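Local atomic coordinates of SusD-like carbohydrate binding protein BF1063 (Bacteroides fragilis NCTC 9343, PDB entry 3I4G), a protein that probably binds carbohydrate at the outer membrane as part of a glycan-uptake system. Residues Asp165-Cys170 against Gly205-Leu210; Thr131-Leu136 against Val143-Asn148. All blocks are in the same frame, centred on the assembly; numbering follows the deposited sequence. Where two conformers were deposited one is given.

Contact 1: residues Asp165-Cys170 against Gly205-Leu210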
loop_
_atom_site.group_PDB
_atom_site.type_symbol
_atom_site.label_atom_id
_atom_site.label_comp_id
_atom_site.label_asym_id
_atom_site.label_seq_id
_atom_site.Cartn_x
_atom_site.Cartn_y
_atom_site.Cartn_z
ATOM N N ASP A 165 -18.064 -7.858 13.967
ATOM C CA ASP A 165 -17.801 -7.474 15.351
ATOM C C ASP A 165 -16.410 -6.858 15.521
ATOM O O ASP A 165 -16.239 -5.903 16.277
ATOM C CB ASP A 165 -17.994 -8.684 16.268
ATOM C CG ASP A 165 -19.450 -9.003 16.514
ATOM O OD1 ASP A 165 -20.329 -8.148 16.229
ATOM O OD2 ASP A 165 -19.714 -10.114 17.033
ATOM N N ILE A 166 -15.415 -7.372 14.794
ATOM C CA ILE A 166 -14.078 -6.775 14.859
ATOM C C ILE A 166 -14.108 -5.346 14.296
ATOM O O ILE A 166 -13.522 -4.421 14.878
ATOM C CB ILE A 166 -13.054 -7.602 14.113
ATOM C CG1 ILE A 166 -12.882 -8.979 14.779
ATOM C CG2 ILE A 166 -11.702 -6.888 14.073
ATOM C CD1 ILE A 166 -12.125 -9.967 13.957
ATOM N N LEU A 167 -14.782 -5.152 13.160
ATOM C CA LEU A 167 -14.837 -3.825 12.574
ATOM C C LEU A 167 -15.581 -2.833 13.493
ATOM O O LEU A 167 -15.170 -1.673 13.616
ATOM C CB LEU A 167 -15.461 -3.881 11.190
ATOM C CG LEU A 167 -14.632 -4.637 10.145
ATOM C CD1 LEU A 167 -15.423 -4.736 8.840
ATOM C CD2 LEU A 167 -13.215 -4.026 9.920
ATOM N N LYS A 168 -16.652 -3.264 14.155
ATOM C CA LYS A 168 -17.334 -2.395 15.107
ATOM C C LYS A 168 -16.396 -1.993 16.246
ATOM O O LYS A 168 -16.426 -0.848 16.713
ATOM C CB LYS A 168 -18.582 -3.078 15.692
ATOM C CG LYS A 168 -19.740 -3.210 14.712
ATOM C CD LYS A 168 -20.960 -3.928 15.352
ATOM N N TRP A 169 -15.609 -2.951 16.746
ATOM C CA TRP A 169 -14.634 -2.674 17.786
ATOM C C TRP A 169 -13.579 -1.688 17.277
ATOM O O TRP A 169 -13.180 -0.753 17.987
ATOM C CB TRP A 169 -14.020 -4.016 18.271
ATOM C CG TRP A 169 -13.017 -3.940 19.357
ATOM C CD1 TRP A 169 -13.231 -4.077 20.671
ATOM C CD2 TRP A 169 -11.612 -3.819 19.184
ATOM N NE1 TRP A 169 -12.042 -4.017 21.347
ATOM C CE2 TRP A 169 -11.029 -3.865 20.444
ATOM C CE3 TRP A 169 -10.789 -3.702 18.065
ATOM C CZ2 TRP A 169 -9.655 -3.754 20.637
ATOM C CZ3 TRP A 169 -9.422 -3.585 18.246
ATOM C CH2 TRP A 169 -8.871 -3.627 19.539
ATOM N N CYS A 170 -13.127 -1.881 16.043
ATOM C CA CYS A 170 -12.139 -0.969 15.455
ATOM C C CYS A 170 -12.696 0.444 15.369
ATOM O O CYS A 170 -11.983 1.397 15.609
ATOM C CB CYS A 170 -11.700 -1.431 14.086
ATOM S SG CYS A 170 -10.569 -2.857 14.061
ATOM N N GLY A 205 -12.081 5.931 8.823
ATOM C CA GLY A 205 -12.729 5.975 7.528
ATOM C C GLY A 205 -12.556 4.715 6.723
ATOM O O GLY A 205 -13.529 4.224 6.132
ATOM N N ARG A 206 -11.346 4.156 6.672
ATOM C CA ARG A 206 -11.159 2.912 5.948
ATOM C C ARG A 206 -11.970 1.774 6.588
ATOM O O ARG A 206 -12.524 0.918 5.874
ATOM C CB ARG A 206 -9.678 2.484 5.909
ATOM C CG ARG A 206 -8.739 3.286 5.029
ATOM C CD ARG A 206 -7.390 2.607 5.035
ATOM N NE ARG A 206 -6.438 3.167 4.086
ATOM C CZ ARG A 206 -5.259 2.627 3.897
ATOM N NH1 ARG A 206 -4.880 1.583 4.636
ATOM N NH2 ARG A 206 -4.446 3.134 3.004
ATOM N N THR A 207 -12.038 1.751 7.907
ATOM C CA THR A 207 -12.838 0.724 8.613
ATOM C C THR A 207 -14.289 0.845 8.192
ATOM O O THR A 207 -14.948 -0.150 7.871
ATOM C CB THR A 207 -12.693 0.888 10.119
ATOM O OG1 THR A 207 -11.329 0.674 10.483
ATOM C CG2 THR A 207 -13.581 -0.114 10.895
ATOM N N CYS A 208 -14.817 2.056 8.161
ATOM C CA CYS A 208 -16.201 2.241 7.768
ATOM C C CYS A 208 -16.453 1.811 6.317
ATOM O O CYS A 208 -17.515 1.283 5.996
ATOM C CB CYS A 208 -16.632 3.693 7.952
ATOM S SG CYS A 208 -16.712 4.320 9.637
HETATM N N MSE A 209 -15.507 2.045 5.416
HETATM C CA MSE A 209 -15.708 1.600 4.038
HETATM C C MSE A 209 -15.751 0.058 3.988
HETATM O O MSE A 209 -16.479 -0.513 3.192
HETATM C CB MSE A 209 -14.650 2.182 3.084
HETATM C CG MSE A 209 -14.699 3.721 2.943
HETATM SE SE MSE A 209 -13.728 4.363 1.371
HETATM C CE MSE A 209 -12.114 3.382 1.612
ATOM N N LEU A 210 -14.971 -0.627 4.818
ATOM C CA LEU A 210 -15.046 -2.086 4.862
ATOM C C LEU A 210 -16.403 -2.577 5.347
ATOM O O LEU A 210 -16.904 -3.624 4.918
ATOM C CB LEU A 210 -13.964 -2.675 5.780
ATOM C CG LEU A 210 -12.554 -2.702 5.291
ATOM C CD1 LEU A 210 -11.677 -3.303 6.401
ATOM C CD2 LEU A 210 -12.447 -3.507 3.978
#

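Contact 2: residues Thr131-Leu136 against Val143-Asn148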
loop_
_atom_site.group_PDB
_atom_site.type_symbol
_atom_site.label_atom_id
_atom_site.label_comp_id
_atom_site.label_asym_id
_atom_site.label_seq_id
_atom_site.Cartn_x
_atom_site.Cartn_y
_atom_site.Cartn_z
ATOM N N THR A 131 -4.995 -0.932 14.352
ATOM C CA THR A 131 -4.563 -1.121 12.981
ATOM C C THR A 131 -4.308 -2.594 12.699
ATOM O O THR A 131 -4.593 -3.058 11.611
ATOM C CB THR A 131 -3.318 -0.323 12.555
ATOM O OG1 THR A 131 -2.161 -0.736 13.293
ATOM C CG2 THR A 131 -3.530 1.181 12.637
ATOM N N GLN A 132 -3.808 -3.354 13.657
ATOM C CA GLN A 132 -3.550 -4.770 13.399
ATOM C C GLN A 132 -4.840 -5.514 13.171
ATOM O O GLN A 132 -4.914 -6.331 12.261
ATOM C CB GLN A 132 -2.760 -5.388 14.562
ATOM C CG GLN A 132 -1.470 -4.651 14.896
ATOM C CD GLN A 132 -0.551 -4.502 13.708
ATOM O OE1 GLN A 132 0.171 -5.431 13.356
ATOM N NE2 GLN A 132 -0.552 -3.310 13.090
ATOM N N TYR A 133 -5.861 -5.256 13.992
ATOM C CA TYR A 133 -7.154 -5.888 13.796
ATOM C C TYR A 133 -7.797 -5.427 12.472
ATOM O O TYR A 133 -8.482 -6.198 11.843
ATOM C CB TYR A 133 -8.072 -5.653 15.007
ATOM C CG TYR A 133 -7.676 -6.529 16.153
ATOM C CD1 TYR A 133 -7.849 -7.894 16.070
ATOM C CD2 TYR A 133 -7.082 -6.006 17.301
ATOM C CE1 TYR A 133 -7.462 -8.719 17.095
ATOM C CE2 TYR A 133 -6.725 -6.831 18.357
ATOM C CZ TYR A 133 -6.908 -8.182 18.232
ATOM O OH TYR A 133 -6.533 -9.087 19.265
ATOM N N PHE A 134 -7.570 -4.180 12.059
ATOM C CA PHE A 134 -8.075 -3.677 10.796
ATOM C C PHE A 134 -7.543 -4.507 9.636
ATOM O O PHE A 134 -8.319 -4.932 8.772
ATOM C CB PHE A 134 -7.694 -2.180 10.642
ATOM C CG PHE A 134 -7.841 -1.670 9.239
ATOM C CD1 PHE A 134 -9.051 -1.230 8.757
ATOM C CD2 PHE A 134 -6.758 -1.674 8.382
ATOM C CE1 PHE A 134 -9.188 -0.822 7.473
ATOM C CE2 PHE A 134 -6.882 -1.250 7.079
ATOM C CZ PHE A 134 -8.111 -0.833 6.633
ATOM N N TYR A 135 -6.256 -4.744 9.611
ATOM C CA TYR A 135 -5.690 -5.563 8.550
ATOM C C TYR A 135 -6.065 -7.059 8.684
ATOM O O TYR A 135 -6.414 -7.695 7.701
ATOM C CB TYR A 135 -4.175 -5.377 8.470
ATOM C CG TYR A 135 -3.724 -4.020 8.027
ATOM C CD1 TYR A 135 -3.877 -3.629 6.707
ATOM C CD2 TYR A 135 -3.104 -3.142 8.889
ATOM C CE1 TYR A 135 -3.473 -2.371 6.299
ATOM C CE2 TYR A 135 -2.710 -1.894 8.495
ATOM C CZ TYR A 135 -2.911 -1.518 7.190
ATOM O OH TYR A 135 -2.491 -0.274 6.777
ATOM N N LEU A 136 -6.040 -7.612 9.893
ATOM C CA LEU A 136 -6.522 -8.986 10.062
ATOM C C LEU A 136 -7.943 -9.155 9.558
ATOM O O LEU A 136 -8.279 -10.126 8.874
ATOM C CB LEU A 136 -6.414 -9.406 11.512
ATOM C CG LEU A 136 -5.018 -9.597 12.093
ATOM C CD1 LEU A 136 -5.126 -9.697 13.592
ATOM C CD2 LEU A 136 -4.358 -10.822 11.497
ATOM N N VAL A 143 -11.396 -13.740 13.195
ATOM C CA VAL A 143 -10.176 -14.063 13.939
ATOM C C VAL A 143 -10.384 -13.779 15.415
ATOM O O VAL A 143 -11.334 -13.082 15.805
ATOM C CB VAL A 143 -8.958 -13.234 13.413
ATOM C CG1 VAL A 143 -8.714 -13.506 11.896
ATOM C CG2 VAL A 143 -9.138 -11.745 13.665
ATOM N N PRO A 144 -9.530 -14.317 16.291
ATOM C CA PRO A 144 -9.659 -13.975 17.704
ATOM C C PRO A 144 -9.437 -12.503 18.005
ATOM O O PRO A 144 -8.473 -11.886 17.498
ATOM C CB PRO A 144 -8.558 -14.805 18.378
ATOM C CG PRO A 144 -8.380 -15.970 17.427
ATOM C CD PRO A 144 -8.508 -15.365 16.070
ATOM N N LEU A 145 -10.337 -11.924 18.796
ATOM C CA LEU A 145 -10.231 -10.551 19.233
ATOM C C LEU A 145 -9.713 -10.608 20.660
ATOM O O LEU A 145 -10.457 -10.863 21.612
ATOM C CB LEU A 145 -11.593 -9.866 19.104
ATOM C CG LEU A 145 -11.627 -8.395 19.569
ATOM C CD1 LEU A 145 -10.655 -7.531 18.790
ATOM C CD2 LEU A 145 -13.027 -7.808 19.423
ATOM N N VAL A 146 -8.413 -10.449 20.797
ATOM C CA VAL A 146 -7.716 -10.547 22.072
ATOM C C VAL A 146 -7.334 -9.158 22.553
ATOM O O VAL A 146 -6.616 -8.400 21.895
ATOM C CB VAL A 146 -6.472 -11.386 21.943
ATOM C CG1 VAL A 146 -5.737 -11.492 23.307
ATOM C CG2 VAL A 146 -6.838 -12.781 21.389
ATOM N N GLU A 147 -7.798 -8.817 23.740
ATOM C CA GLU A 147 -7.525 -7.536 24.395
ATOM C C GLU A 147 -6.752 -7.665 25.696
ATOM O O GLU A 147 -6.133 -6.716 26.151
ATOM C CB GLU A 147 -8.863 -6.852 24.690
ATOM C CG GLU A 147 -9.683 -6.600 23.452
ATOM C CD GLU A 147 -11.106 -6.130 23.748
ATOM O OE1 GLU A 147 -11.286 -4.949 24.112
ATOM O OE2 GLU A 147 -12.053 -6.923 23.515
ATOM N N ASN A 148 -6.822 -8.835 26.309
ATOM C CA ASN A 148 -6.184 -9.095 27.590
ATOM C C ASN A 148 -4.891 -9.859 27.425
ATOM O O ASN A 148 -4.670 -10.499 26.395
ATOM C CB ASN A 148 -7.109 -9.913 28.481
ATOM C CG ASN A 148 -8.360 -9.189 28.822
ATOM O OD1 ASN A 148 -8.364 -7.968 28.969
ATOM N ND2 ASN A 148 -9.443 -9.933 28.975
#

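Contact 1: residues Asp165-Cys170 against Gly205-Leu210
The flat group that meets this contact is a peptide, not a ring: T207 CG2 comes to 3.5 Å from L167 O, a methyl set against a backbone carbonyl. The wide flat groups of the two segments serve other neighbours. W169 takes no part across the pair; its ring meets Y133 with the planes at about 80°, while the R206 guanidinium pairs with E389 and makes a cation-pi contact with W456. Between the helices the touching is aliphatic. L167 supplies both branches: CD2 reaches L210 CD1 at 3.9 Å, and CD1 lies 4.0 Å from L210 CB, the two leucines crossing at about a right angle. L167 and T207 instead slide past one another in opposite directions, with CD2 of the leucine 4.0 Å from CG2 of the threonine. On the next turn, C170 CB packs 3.9 Å from T207 CG2, so that one methyl fills the angle between L167 and C170. Its placement follows from the threonine torsion (chi1 -63°), which sets CG2 opposite the backbone N and lets OG1 bond to F203 O of its own helix; the hydroxyl is thereby satisfied at a buried, apolar interface. The axes approach to 9.6 Å at an angle of 154°, with L167 and T207 forming the nearest backbone pair. Helix 116-139 closes over T207 and L210 through F134 and S138. This leucine, threonine and cysteine interface joins helices 163-180 and 197-211 as a near-antiparallel pair, in keeping with the helix-rich, TPR-related region characteristic of SusD-family proteins.

Contact 2: residues Thr131-Leu136 against Val143-Asn148
Y133 reaches from its helix to the extended backbone of P144-V146, and the tight part of the contact is gathered round its ring. L145 CD1 sits over one face, 3.7 Å from the ring centroid and 8° off the normal, a CH-pi contact almost centred on the phenol. L145 arrives there with CG opposite its backbone N (chi1 179°) and with chi2 turning CD1 onto the ring. At the edge, near the ring plane, P144 O lies 3.3 Å from Y133 CE1. The hydroxyl donates a hydrogen bond to V146 O at 2.7 Å; it meets the carbonyl at a bent C=O...donor angle of 112°, tilted a little from the carbonyl plane. V146 CB is 3.5 Å from the same OH. With L145 on a face and V146 O on the hydroxyl, the ring is probably held against rotation. Both carbonyls have second partners on helix 86-109: N103 for V146 O and Y96 for P144 O. Within the SusD-like N-terminal region the chain turns back after helix 116-139, and the irregular connection to helix 152-155 lies along its side. Packing is slacker toward the helix end, where L136 CB and V143 CG2 meet in a single apolar touch at 4.2 Å, although both residues are buried. The tight end itself runs out to solvent: L145 and V146 are partly exposed, and beyond them N148 is exposed. E147, in the loop, takes a hydrogen bond from W169 NE1 of helix 163-180 on its OE1.

In the fold
Both contacts are largely buried and share neighbours, their centres lying 11 Å apart, and along the chain contact 2 closes before contact 1 opens. Contact 1 pairs two helices through aliphatic carbons, with the T207 hydroxyl turned to its own helix. Contact 2 sets a helix against an irregular loop, so loop carbonyls, not already used in a helix, can take bonds from side chains such as Y133, and its far end reaches the surface. Helices 163-180 and 116-139 connect the two contacts, and I166, on the first of these helices, packs on V143 of the loop.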